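Local coordinates for protein AopB (Aeromonas hydrophila, PDB 3WXX) that acts as a hydrophobic translocator of the type III secretion system, its membrane hairpins contributing to translocon assembly, and is bound by the chaperone AcrH, at the interface of chains B and A. Numbering follows the deposited sequence. Chains: chain A, AopB; chain B, AcrH.

Contact 1: the interface of chains B and A. Residues chain B 6, 9-10, 57-58; chain A 101, 138-141, 143-144, 195, 199, 203.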
loop_
_atom_site.group_PDB
_atom_site.type_symbol
_atom_site.label_atom_id
_atom_site.label_comp_id
_atom_site.label_asym_id
_atom_site.label_seq_id
_atom_site.Cartn_x
_atom_site.Cartn_y
_atom_site.Cartn_z
ATOM N N GLU B 6 -10.524 -17.240 0.511
ATOM C CA GLU B 6 -9.087 -17.213 0.308
ATOM C C GLU B 6 -8.677 -17.315 -1.158
ATOM O O GLU B 6 -7.855 -16.519 -1.636
ATOM C CB GLU B 6 -8.418 -18.328 1.093
ATOM C CG GLU B 6 -6.960 -18.537 0.737
ATOM C CD GLU B 6 -6.231 -19.486 1.670
ATOM O OE1 GLU B 6 -6.863 -20.147 2.532
ATOM O OE2 GLU B 6 -4.996 -19.565 1.538
ATOM N N LEU B 9 -9.377 -14.138 -2.850
ATOM C CA LEU B 9 -8.497 -13.085 -2.408
ATOM C C LEU B 9 -7.160 -13.239 -3.109
ATOM O O LEU B 9 -6.572 -12.254 -3.581
ATOM C CB LEU B 9 -8.317 -13.160 -0.877
ATOM C CG LEU B 9 -7.487 -12.052 -0.226
ATOM C CD1 LEU B 9 -8.178 -10.713 -0.363
ATOM C CD2 LEU B 9 -7.261 -12.338 1.231
ATOM N N GLN B 10 -6.731 -14.493 -3.180
ATOM C CA GLN B 10 -5.479 -14.874 -3.780
ATOM C C GLN B 10 -5.427 -14.620 -5.275
ATOM O O GLN B 10 -4.392 -14.242 -5.802
ATOM C CB GLN B 10 -5.222 -16.343 -3.534
ATOM C CG GLN B 10 -3.836 -16.738 -4.006
ATOM C CD GLN B 10 -3.415 -18.111 -3.533
ATOM O OE1 GLN B 10 -2.516 -18.245 -2.686
ATOM N NE2 GLN B 10 -4.075 -19.147 -4.066
ATOM N N HIS B 57 -7.201 -2.895 -3.396
ATOM C CA HIS B 57 -5.832 -2.782 -2.990
ATOM C C HIS B 57 -4.894 -2.990 -4.161
ATOM O O HIS B 57 -3.696 -3.264 -3.970
ATOM C CB HIS B 57 -5.529 -3.725 -1.807
ATOM C CG HIS B 57 -5.655 -5.193 -2.122
ATOM N ND1 HIS B 57 -6.836 -5.889 -2.004
ATOM C CD2 HIS B 57 -4.730 -6.108 -2.494
ATOM C CE1 HIS B 57 -6.642 -7.162 -2.290
ATOM N NE2 HIS B 57 -5.368 -7.327 -2.575
ATOM N N TYR B 58 -5.459 -2.867 -5.358
ATOM C CA TYR B 58 -4.679 -2.875 -6.617
ATOM C C TYR B 58 -4.689 -1.539 -7.382
ATOM O O TYR B 58 -3.908 -1.405 -8.288
ATOM C CB TYR B 58 -5.093 -4.032 -7.538
ATOM C CG TYR B 58 -4.980 -5.418 -6.902
ATOM C CD1 TYR B 58 -3.765 -6.125 -6.865
ATOM C CD2 TYR B 58 -6.103 -6.033 -6.359
ATOM C CE1 TYR B 58 -3.685 -7.403 -6.269
ATOM C CE2 TYR B 58 -6.048 -7.287 -5.785
ATOM C CZ TYR B 58 -4.845 -7.983 -5.728
ATOM O OH TYR B 58 -4.883 -9.223 -5.113
HETATM N N MSE A 101 0.386 -8.089 -10.548
HETATM C CA MSE A 101 1.224 -8.853 -9.632
HETATM C C MSE A 101 2.296 -9.552 -10.412
HETATM O O MSE A 101 3.438 -9.650 -9.959
HETATM C CB MSE A 101 0.374 -9.817 -8.836
HETATM C CG MSE A 101 -0.520 -9.051 -7.878
HETATM SE SE MSE A 101 -1.492 -10.329 -6.728
HETATM C CE MSE A 101 -0.253 -9.876 -5.315
ATOM N N ALA A 138 2.511 -15.543 -1.848
ATOM C CA ALA A 138 1.064 -15.764 -1.668
ATOM C C ALA A 138 0.139 -14.967 -2.603
ATOM O O ALA A 138 -1.077 -14.852 -2.331
ATOM C CB ALA A 138 0.717 -15.527 -0.203
ATOM N N THR A 139 0.716 -14.436 -3.691
ATOM C CA THR A 139 0.011 -13.564 -4.654
ATOM C C THR A 139 -1.036 -12.662 -3.981
ATOM O O THR A 139 -0.684 -11.905 -3.095
ATOM C CB THR A 139 -0.518 -14.365 -5.867
ATOM O OG1 THR A 139 -1.283 -15.484 -5.424
ATOM C CG2 THR A 139 0.653 -14.918 -6.661
ATOM N N GLY A 140 -2.304 -12.754 -4.352
ATOM C CA GLY A 140 -3.307 -11.812 -3.863
ATOM C C GLY A 140 -3.462 -11.735 -2.349
ATOM O O GLY A 140 -3.845 -10.681 -1.822
ATOM N N VAL A 141 -3.148 -12.818 -1.633
ATOM C CA VAL A 141 -3.185 -12.760 -0.189
ATOM C C VAL A 141 -2.027 -11.932 0.333
ATOM O O VAL A 141 -2.185 -11.151 1.281
ATOM C CB VAL A 141 -3.145 -14.145 0.444
ATOM C CG1 VAL A 141 -3.049 -14.048 1.952
ATOM C CG2 VAL A 141 -4.388 -14.891 0.066
ATOM N N ALA A 143 -0.571 -9.465 -1.349
ATOM C CA ALA A 143 -0.895 -8.079 -1.640
ATOM C C ALA A 143 -1.860 -7.551 -0.592
ATOM O O ALA A 143 -1.671 -6.462 -0.077
ATOM C CB ALA A 143 -1.523 -7.942 -3.011
ATOM N N ALA A 144 -2.911 -8.324 -0.330
ATOM C CA ALA A 144 -3.901 -7.942 0.660
ATOM C C ALA A 144 -3.272 -7.560 1.995
ATOM O O ALA A 144 -3.351 -6.425 2.410
ATOM C CB ALA A 144 -4.878 -9.070 0.884
ATOM N N ILE A 195 -7.290 -9.423 8.385
ATOM C CA ILE A 195 -7.547 -10.357 7.267
ATOM C C ILE A 195 -8.451 -11.466 7.764
ATOM O O ILE A 195 -9.458 -11.777 7.134
ATOM C CB ILE A 195 -6.274 -11.000 6.658
ATOM C CG1 ILE A 195 -5.338 -9.981 5.990
ATOM C CG2 ILE A 195 -6.644 -12.033 5.607
ATOM C CD1 ILE A 195 -5.880 -9.347 4.728
ATOM N N PHE A 199 -11.787 -11.802 5.678
ATOM C CA PHE A 199 -11.781 -12.892 4.700
ATOM C C PHE A 199 -11.643 -14.171 5.509
ATOM O O PHE A 199 -11.775 -14.132 6.742
ATOM C CB PHE A 199 -10.622 -12.730 3.716
ATOM C CG PHE A 199 -10.535 -11.360 3.092
ATOM C CD1 PHE A 199 -11.251 -11.053 1.946
ATOM C CD2 PHE A 199 -9.720 -10.371 3.643
ATOM C CE1 PHE A 199 -11.188 -9.783 1.382
ATOM C CE2 PHE A 199 -9.653 -9.101 3.078
ATOM C CZ PHE A 199 -10.392 -8.802 1.953
ATOM N N ALA A 203 -7.139 -17.585 5.121
ATOM C CA ALA A 203 -6.536 -16.452 4.425
ATOM C C ALA A 203 -5.525 -15.753 5.323
ATOM O O ALA A 203 -4.406 -15.409 4.891
ATOM C CB ALA A 203 -7.598 -15.474 3.969
#
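B:Leu9 and B:Gln10 both set CG anti to the backbone N (chi1 -176° for the leucine); as neighbours on the helix they point the leucine at A:Phe199 and the glutamine at A:Thr139 and A:Val141. A:Phe199 CG lies anti to its carbonyl carbon, the ring facing the leucine. The two side chains cross at about a right angle, and B:Leu9 CD1 sits over that face, toward the rim, 3.6 Å from A:Phe199 CE1. B:Leu9 CD2 packs 4.0 Å from A:Val141 CG2. The polar anchor is main chain to main chain: A:Gly140 N donates to B:Gln10 O over 2.9 Å, in the carbonyl plane and on a lone pair, though bent at the hydrogen (137°). A:Thr139, whose phi is +35°, breaks the helical path just ahead of this N-H. B:His57 takes the crowded chi1 position; A:Ala144 CA lies over one ring face, toward its rim, while A:Ala143 CB meets the ring edge in plane, 3.7 Å from B:His57 CD2. B:Tyr58 CE1 touches SE of selenomethionine A:Met101 at 3.7 Å. The site joins the C-terminal part of AcrH helix 3-11 and the B:His57-B:Tyr58 loop to the middle of AopB helix 126-151, with helix 91-113 beside B:Tyr58 and A:Phe199 between helices 179-198 and 201-217.

Contact 2: the interface of chains B and A. Residues chain B 15, 50-51, 53-55, 66; chain A 29, 32-33, 151, 153.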
loop_
_atom_site.group_PDB
_atom_site.type_symbol
_atom_site.label_atom_id
_atom_site.label_comp_id
_atom_site.label_asym_id
_atom_site.label_seq_id
_atom_site.Cartn_x
_atom_site.Cartn_y
_atom_site.Cartn_z
ATOM N N LEU B 15 -11.991 -6.464 -1.673
ATOM C CA LEU B 15 -13.102 -6.199 -0.765
ATOM C C LEU B 15 -14.280 -5.490 -1.451
ATOM O O LEU B 15 -15.421 -5.706 -1.092
ATOM C CB LEU B 15 -12.619 -5.337 0.403
ATOM C CG LEU B 15 -13.576 -5.040 1.541
ATOM C CD1 LEU B 15 -13.908 -6.282 2.314
ATOM C CD2 LEU B 15 -12.933 -4.031 2.472
ATOM N N GLN B 50 -7.449 5.871 2.835
ATOM C CA GLN B 50 -7.260 4.622 3.546
ATOM C C GLN B 50 -8.378 3.641 3.235
ATOM O O GLN B 50 -8.144 2.442 3.184
ATOM C CB GLN B 50 -7.209 4.831 5.045
ATOM C CG GLN B 50 -5.967 5.532 5.549
ATOM C CD GLN B 50 -6.029 5.733 7.049
ATOM O OE1 GLN B 50 -6.732 6.600 7.528
ATOM N NE2 GLN B 50 -5.348 4.874 7.794
ATOM N N ALA B 51 -9.603 4.134 3.095
ATOM C CA ALA B 51 -10.737 3.257 2.852
ATOM C C ALA B 51 -10.653 2.745 1.464
ATOM O O ALA B 51 -10.843 1.559 1.212
ATOM C CB ALA B 51 -12.042 4.005 3.045
ATOM N N CYS B 53 -7.988 2.336 -0.467
ATOM C CA CYS B 53 -6.913 1.398 -0.590
ATOM C C CYS B 53 -7.290 0.044 -0.071
ATOM O O CYS B 53 -6.838 -0.974 -0.561
ATOM C CB CYS B 53 -5.674 1.904 0.128
ATOM S SG CYS B 53 -4.879 3.265 -0.715
ATOM N N VAL B 54 -8.116 0.018 0.950
ATOM C CA VAL B 54 -8.609 -1.255 1.497
ATOM C C VAL B 54 -9.695 -1.862 0.583
ATOM O O VAL B 54 -9.749 -3.058 0.422
ATOM C CB VAL B 54 -9.117 -1.045 2.938
ATOM C CG1 VAL B 54 -9.995 -2.191 3.376
ATOM C CG2 VAL B 54 -7.949 -0.874 3.894
ATOM N N LEU B 55 -10.547 -1.021 0.005
ATOM C CA LEU B 55 -11.625 -1.478 -0.889
ATOM C C LEU B 55 -11.109 -2.044 -2.190
ATOM O O LEU B 55 -11.633 -3.036 -2.673
ATOM C CB LEU B 55 -12.619 -0.340 -1.171
ATOM C CG LEU B 55 -13.495 -0.019 0.044
ATOM C CD1 LEU B 55 -14.147 1.337 -0.063
ATOM C CD2 LEU B 55 -14.537 -1.102 0.241
ATOM N N LEU B 66 -3.299 8.376 -1.066
ATOM C CA LEU B 66 -2.868 8.090 0.283
ATOM C C LEU B 66 -1.526 8.759 0.556
ATOM O O LEU B 66 -1.305 9.396 1.609
ATOM C CB LEU B 66 -2.771 6.579 0.523
ATOM C CG LEU B 66 -2.500 6.115 1.966
ATOM C CD1 LEU B 66 -3.656 6.416 2.919
ATOM C CD2 LEU B 66 -2.225 4.621 1.966
ATOM N N ARG A 29 -17.367 3.833 3.800
ATOM C CA ARG A 29 -16.210 3.990 4.661
ATOM C C ARG A 29 -16.296 3.106 5.884
ATOM O O ARG A 29 -15.267 2.602 6.340
ATOM C CB ARG A 29 -16.031 5.444 5.094
ATOM C CG ARG A 29 -15.570 6.328 3.946
ATOM C CD ARG A 29 -15.713 7.809 4.248
ATOM N NE ARG A 29 -14.689 8.284 5.174
ATOM C CZ ARG A 29 -14.405 9.569 5.372
ATOM N NH1 ARG A 29 -15.074 10.522 4.723
ATOM N NH2 ARG A 29 -13.443 9.913 6.223
ATOM N N ALA A 32 -15.510 -0.472 4.904
ATOM C CA ALA A 32 -14.097 -0.676 4.619
ATOM C C ALA A 32 -13.241 -0.727 5.877
ATOM O O ALA A 32 -12.265 -1.482 5.931
ATOM C CB ALA A 32 -13.603 0.413 3.658
ATOM N N GLN A 33 -13.589 0.061 6.886
ATOM C CA GLN A 33 -12.807 0.058 8.136
ATOM C C GLN A 33 -13.323 -1.004 9.134
ATOM O O GLN A 33 -12.746 -1.189 10.204
ATOM C CB GLN A 33 -12.764 1.469 8.792
ATOM C CG GLN A 33 -12.034 2.593 7.998
ATOM C CD GLN A 33 -10.678 2.218 7.339
ATOM O OE1 GLN A 33 -9.589 2.411 7.913
ATOM N NE2 GLN A 33 -10.752 1.699 6.118
ATOM N N VAL A 151 -1.712 0.719 4.625
ATOM C CA VAL A 151 -2.836 1.565 5.004
ATOM C C VAL A 151 -2.801 2.012 6.476
ATOM O O VAL A 151 -3.153 3.154 6.756
ATOM C CB VAL A 151 -4.186 0.920 4.662
ATOM C CG1 VAL A 151 -5.306 1.546 5.456
ATOM C CG2 VAL A 151 -4.468 1.129 3.199
ATOM N N GLY A 153 -4.550 1.754 9.330
ATOM C CA GLY A 153 -5.790 1.342 10.009
ATOM C C GLY A 153 -5.819 1.545 11.525
ATOM O O GLY A 153 -6.138 2.640 12.014
#
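A:Val151, the last residue of AopB helix 126-151, offers both its methyls and its carbonyl oxygen to AcrH helix 42-55. A:Val151 CG1 lies 3.8 Å from B:Gln50 CB and also meets B:Val54 CG2, the two valines crossing at about a right angle; A:Val151 CG2 rests 3.4 Å from B:Cys53 CB. Beside this apolar contact, B:Gln50 NE2 donates to A:Val151 O over 3.0 Å. The bond is nearly straight at the hydrogen (160°) and the acceptor lies close to the plane of the glutamine amide, but the donor stands above the carbonyl plane, 33° out of it and not on a lone pair. Lying at a helix C-terminus, this carbonyl may gain negative character from the helix dipole, which would favour an amide donor. An extended chain beyond CG carries the B:Gln50 amide out to it. The second AopB element, helix 24-42, supplies A:Ala32, whose methyl CB points at the branch point of B:Leu55, 3.6 Å from CG, with B:Ala51 CB alongside at 4.0 Å. B:Val54 serves both AopB elements, giving CG2 to the methyls of A:Val151 and CG1 to the carbonyl oxygen of A:Ala32. Farther out, the poorly ordered A:Gln33 bends back over B:Ala51, while B:Leu66 and B:Leu15 flank the site from AcrH helices 60-72 and 15-18. There B:Leu15 CD2 lies 4.1 Å from A:Ala32 CA.

Contact 3: the interface of chains B and A. Residues chain B 46, 70, 73, 75, 78; chain A 151, 159-161, 163.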
loop_
_atom_site.group_PDB
_atom_site.type_symbol
_atom_site.label_atom_id
_atom_site.label_comp_id
_atom_site.label_asym_id
_atom_site.label_seq_id
_atom_site.Cartn_x
_atom_site.Cartn_y
_atom_site.Cartn_z
ATOM N N HIS B 46 -6.758 11.805 3.901
ATOM C CA HIS B 46 -6.050 10.594 4.287
ATOM C C HIS B 46 -7.000 9.470 4.682
ATOM O O HIS B 46 -6.859 8.362 4.208
ATOM C CB HIS B 46 -5.053 10.869 5.392
ATOM C CG HIS B 46 -4.194 9.694 5.719
ATOM N ND1 HIS B 46 -4.347 8.969 6.873
ATOM C CD2 HIS B 46 -3.203 9.091 5.030
ATOM C CE1 HIS B 46 -3.483 7.978 6.885
ATOM N NE2 HIS B 46 -2.764 8.038 5.784
ATOM N N ARG B 70 -0.331 11.913 3.156
ATOM C CA ARG B 70 0.686 11.686 4.167
ATOM C C ARG B 70 1.827 12.695 4.049
ATOM O O ARG B 70 2.281 13.241 5.043
ATOM C CB ARG B 70 1.242 10.266 4.039
ATOM C CG ARG B 70 0.732 9.255 5.030
ATOM C CD ARG B 70 0.913 7.972 4.273
ATOM N NE ARG B 70 0.066 6.804 4.338
ATOM C CZ ARG B 70 0.014 5.962 5.331
ATOM N NH1 ARG B 70 0.582 6.274 6.452
ATOM N NH2 ARG B 70 -0.718 4.893 5.255
ATOM N N LEU B 73 0.862 16.088 5.344
ATOM C CA LEU B 73 0.910 16.101 6.813
ATOM C C LEU B 73 2.336 15.944 7.358
ATOM O O LEU B 73 2.518 15.767 8.571
ATOM C CB LEU B 73 0.089 14.967 7.419
ATOM C CG LEU B 73 -1.348 14.905 6.985
ATOM C CD1 LEU B 73 -1.985 13.559 7.295
ATOM C CD2 LEU B 73 -2.106 16.023 7.628
ATOM N N GLN B 75 4.182 13.449 7.226
ATOM C CA GLN B 75 4.461 12.046 7.471
ATOM C C GLN B 75 5.242 11.389 6.316
ATOM O O GLN B 75 4.729 10.526 5.600
ATOM C CB GLN B 75 3.123 11.332 7.723
ATOM C CG GLN B 75 2.567 11.606 9.102
ATOM C CD GLN B 75 3.474 11.061 10.214
ATOM O OE1 GLN B 75 4.231 10.096 10.019
ATOM N NE2 GLN B 75 3.370 11.645 11.397
ATOM N N LEU B 78 5.905 7.321 6.026
ATOM C CA LEU B 78 4.684 6.587 5.727
ATOM C C LEU B 78 4.218 6.846 4.305
ATOM O O LEU B 78 3.612 5.995 3.686
ATOM C CB LEU B 78 3.572 6.985 6.694
ATOM C CG LEU B 78 3.732 6.671 8.197
ATOM C CD1 LEU B 78 2.397 6.747 8.935
ATOM C CD2 LEU B 78 4.380 5.315 8.444
ATOM N N VAL A 151 -1.712 0.719 4.625
ATOM C CA VAL A 151 -2.836 1.565 5.004
ATOM C C VAL A 151 -2.801 2.012 6.476
ATOM O O VAL A 151 -3.153 3.154 6.756
ATOM C CB VAL A 151 -4.186 0.920 4.662
ATOM C CG1 VAL A 151 -5.306 1.546 5.456
ATOM C CG2 VAL A 151 -4.468 1.129 3.199
ATOM N N ASN A 159 1.282 5.505 15.118
ATOM C CA ASN A 159 2.497 5.447 14.353
ATOM C C ASN A 159 2.839 6.810 13.812
ATOM O O ASN A 159 4.001 7.181 13.755
ATOM C CB ASN A 159 2.352 4.444 13.214
ATOM C CG ASN A 159 3.688 4.000 12.662
ATOM O OD1 ASN A 159 4.723 4.227 13.272
ATOM N ND2 ASN A 159 3.664 3.323 11.524
HETATM N N MSE A 160 1.816 7.550 13.400
HETATM C CA MSE A 160 2.028 8.882 12.858
HETATM C C MSE A 160 2.541 9.745 13.970
HETATM O O MSE A 160 3.534 10.458 13.805
HETATM C CB MSE A 160 0.739 9.435 12.261
HETATM C CG MSE A 160 0.484 8.867 10.865
HETATM SE SE MSE A 160 -1.180 9.623 10.118
HETATM C CE MSE A 160 -0.705 9.672 8.211
ATOM N N ALA A 161 1.873 9.661 15.123
ATOM C CA ALA A 161 2.271 10.406 16.319
ATOM C C ALA A 161 3.743 10.153 16.646
ATOM O O ALA A 161 4.474 11.085 16.975
ATOM C CB ALA A 161 1.381 10.034 17.496
ATOM N N GLN A 163 6.598 10.487 15.639
ATOM C CA GLN A 163 7.366 11.251 14.669
ATOM C C GLN A 163 7.805 12.529 15.372
ATOM O O GLN A 163 7.389 13.625 15.000
ATOM C CB GLN A 163 6.565 11.557 13.399
#
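The main-chain oxygen of A:Met160, a selenomethionine, is gripped across the interface by a hydrogen bond from B:Gln75 NE2, which donates to A:Met160 O over 2.7 Å. The bond is short but poorly aligned, bent to 135° at the hydrogen, with the donor 40° above the carbonyl plane and the acceptor tilted from the amide plane. B:Gln75 reaches it by bending at chi2, which also lays B:Gln75 CD 3.7 Å from A:Met160 CA. The selenomethionine side chain, although poorly ordered, gives up more surface than any other residue of this contact. It leaves the backbone with CG anti to the carbonyl carbon, runs straight through chi2 and bends at chi3 to drive its methyl CE into AcrH. There A:Met160 CE meets B:His46 tip to tip, over one face of the imidazole, toward its rim, 3.5 Å from B:His46 CE1. B:Arg70 CG lies 3.5 Å from A:Met160 CE, the side chains crossing at about a right angle, and B:Leu78 CD1 3.4 Å from A:Met160 CG. Within AcrH, B:His46 NE2 sits 3.4 Å above the centre of the B:Arg70 guanidinium, an apposition that would probably disfavour protonation of the imidazole. B:Leu78 also gives its CD2 to A:Asn159. An inserted apolar side chain and a backbone bond thereby dock AopB helix 156-161, probably helping AcrH to hold a predicted membrane-spanning part of its translocator.

Contact 2 stands between the others, its centre of C-alpha atoms about 14 Å from that of contact 1 and 15 Å from that of contact 3, whereas contacts 1 and 3 are about 24 Å apart. AopB helix 126-151 runs from contact 1 to its end at A:Val151, the residue shared by contacts 2 and 3; AcrH helices 42-55 and 60-72 serve both of those. These successive docking points engage helices distant in the AopB sequence. The one-to-one complex thus seems to exemplify a chaperone holding its translocator through spaced apolar and backbone contacts, plausibly shielding predicted membrane segments before secretion.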